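Local coordinates for 4-hydroxy-tetrahydrodipicolinate synthase (Methylacidiphilum fumariolicum SolV, PDB 6T3T), which probably condenses pyruvate with L-aspartate semialdehyde to 4-hydroxy-tetrahydrodipicolinate, a step of lysine biosynthesis, working as a homotetramer, at residues Tyr238-Phe241 / Arg242-Ile246. Numbering follows the deposited sequence.
Sequences YPLF and RDLMI
Arg242 folds its side chain back over Pro239, the residue three places earlier on the same helix. Arg242 CB lies 3.5 Å from Pro239 O. CG stands anti to the backbone N (chi1 -163°), and Arg242 CD passes obliquely by the Tyr238 ring, 4.4 Å from Tyr238 CE2. A bend at chi3 (54°) then swings the guanidinium across the proline. Arg242 NE is 3.9 Å from Pro239 O, and Pro239 CA lies over the centre of the flat group, with Pro239 CB 3.6 Å from Arg242 NH1. Proline suits this place because its compact ring offers the cation an apolar surface. Arg242 NH1 also forms a salt bridge with Asp243 OD2 at 3.2 Å; the oxygen lies close to the guanidinium plane, while the N-H reaches it from above the carboxylate plane. Thr285 on helix 276-295 hydrogen-bonds the same oxygen. Were Arg242 replaced by an alanine, Asp243 would probably lose this charge partner and Pro239 the flat group lying over it.

Along the backbone, the N-H groups of Arg242, Asp243 and Leu244 bond to the carbonyls of Tyr238, Pro239 and Leu240. Leucine suits both Leu240 and Leu244, whose branched ends meet one turn apart, Leu240 CG 4.1 Å from Leu244 CD1, while Leu244 also packs on Val253. Tyr238 reaches Asp169 of the second subunit through its hydroxyl, placing this turn beside a subunit interface. Successive i to i+4 bonds and the type I turn from Asp243 to Ile246 mark the C-terminal part of helix 227-243, which comes after the last barrel strand, 202-205, and the intervening helix 212-223 in this TIM-barrel fold.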
loop_
_atom_site.group_PDB
_atom_site.type_symbol
_atom_site.label_atom_id
_atom_site.label_comp_id
_atom_site.label_asym_id
_atom_site.label_seq_id
_atom_site.Cartn_x
_atom_site.Cartn_y
_atom_site.Cartn_z
ATOM N N TYR A 238 -5.098 -17.522 18.852
ATOM C CA TYR A 238 -4.835 -16.798 17.604
ATOM C C TYR A 238 -5.952 -16.891 16.563
ATOM O O TYR A 238 -6.289 -15.853 15.964
ATOM C CB TYR A 238 -3.495 -17.246 16.984
ATOM C CG TYR A 238 -3.267 -16.451 15.729
ATOM C CD1 TYR A 238 -2.953 -15.096 15.798
ATOM C CD2 TYR A 238 -3.485 -17.005 14.480
ATOM C CE1 TYR A 238 -2.804 -14.342 14.662
ATOM C CE2 TYR A 238 -3.331 -16.259 13.330
ATOM C CZ TYR A 238 -2.993 -14.931 13.428
ATOM O OH TYR A 238 -2.861 -14.187 12.282
ATOM N N PRO A 239 -6.533 -18.059 16.265
ATOM C CA PRO A 239 -7.631 -18.074 15.282
ATOM C C PRO A 239 -8.834 -17.251 15.711
ATOM O O PRO A 239 -9.480 -16.619 14.858
ATOM C CB PRO A 239 -7.963 -19.563 15.158
ATOM C CG PRO A 239 -6.616 -20.238 15.435
ATOM C CD PRO A 239 -6.094 -19.434 16.593
ATOM N N LEU A 240 -9.133 -17.202 17.007
ATOM C CA LEU A 240 -10.164 -16.274 17.470
ATOM C C LEU A 240 -9.743 -14.822 17.227
ATOM O O LEU A 240 -10.533 -14.020 16.718
ATOM C CB LEU A 240 -10.489 -16.512 18.951
ATOM C CG LEU A 240 -11.589 -15.534 19.443
ATOM C CD1 LEU A 240 -12.959 -15.903 18.913
ATOM C CD2 LEU A 240 -11.611 -15.430 20.955
ATOM N N PHE A 241 -8.491 -14.470 17.577
ATOM C CA PHE A 241 -8.005 -13.111 17.329
ATOM C C PHE A 241 -8.212 -12.704 15.881
ATOM O O PHE A 241 -8.577 -11.554 15.592
ATOM C CB PHE A 241 -6.526 -12.982 17.663
ATOM C CG PHE A 241 -6.211 -13.041 19.124
ATOM C CD1 PHE A 241 -7.217 -12.897 20.088
ATOM C CD2 PHE A 241 -4.907 -13.244 19.534
ATOM C CE1 PHE A 241 -6.916 -12.968 21.454
ATOM C CE2 PHE A 241 -4.585 -13.324 20.907
ATOM C CZ PHE A 241 -5.596 -13.173 21.871
ATOM N N ARG A 242 -7.920 -13.628 14.957
ATOM C CA ARG A 242 -8.094 -13.413 13.524
ATOM C C ARG A 242 -9.566 -13.216 13.156
ATOM O O ARG A 242 -9.929 -12.260 12.458
ATOM C CB ARG A 242 -7.490 -14.622 12.797
ATOM C CG ARG A 242 -7.159 -14.565 11.334
ATOM C CD ARG A 242 -6.983 -16.048 10.870
ATOM N NE ARG A 242 -8.166 -16.863 11.227
ATOM C CZ ARG A 242 -8.159 -18.161 11.555
ATOM N NH1 ARG A 242 -9.299 -18.762 11.871
ATOM N NH2 ARG A 242 -7.026 -18.862 11.574
ATOM N N ASP A 243 -10.433 -14.122 13.600
ATOM C CA ASP A 243 -11.826 -14.056 13.188
ATOM C C ASP A 243 -12.617 -12.953 13.890
ATOM O O ASP A 243 -13.695 -12.592 13.410
ATOM C CB ASP A 243 -12.481 -15.420 13.386
ATOM C CG ASP A 243 -12.062 -16.381 12.318
ATOM O OD1 ASP A 243 -11.527 -15.886 11.304
ATOM O OD2 ASP A 243 -12.238 -17.604 12.470
ATOM N N LEU A 244 -12.109 -12.377 14.976
ATOM C CA LEU A 244 -12.764 -11.186 15.518
ATOM C C LEU A 244 -12.561 -9.965 14.638
ATOM O O LEU A 244 -13.141 -8.908 14.942
ATOM C CB LEU A 244 -12.248 -10.892 16.918
ATOM C CG LEU A 244 -12.790 -11.880 17.959
ATOM C CD1 LEU A 244 -12.211 -11.534 19.317
ATOM C CD2 LEU A 244 -14.319 -11.851 17.986
ATOM N N MET A 245 -11.740 -10.086 13.574
ATOM C CA MET A 245 -11.599 -9.067 12.533
ATOM C C MET A 245 -12.043 -9.563 11.156
ATOM O O MET A 245 -11.679 -8.955 10.150
ATOM C CB MET A 245 -10.145 -8.586 12.439
ATOM C CG MET A 245 -9.752 -7.605 13.503
ATOM S SD MET A 245 -8.025 -7.012 13.377
ATOM C CE MET A 245 -7.158 -8.526 13.652
ATOM N N ILE A 246 -12.841 -10.632 11.087
ATOM C CA ILE A 246 -13.237 -11.194 9.793
ATOM C C ILE A 246 -14.020 -10.168 8.973
ATOM O O ILE A 246 -13.940 -10.151 7.741
ATOM C CB ILE A 246 -14.024 -12.508 10.004
ATOM C CG1 ILE A 246 -14.171 -13.293 8.701
ATOM C CG2 ILE A 246 -15.386 -12.243 10.643
ATOM C CD1 ILE A 246 -14.529 -14.762 8.933
#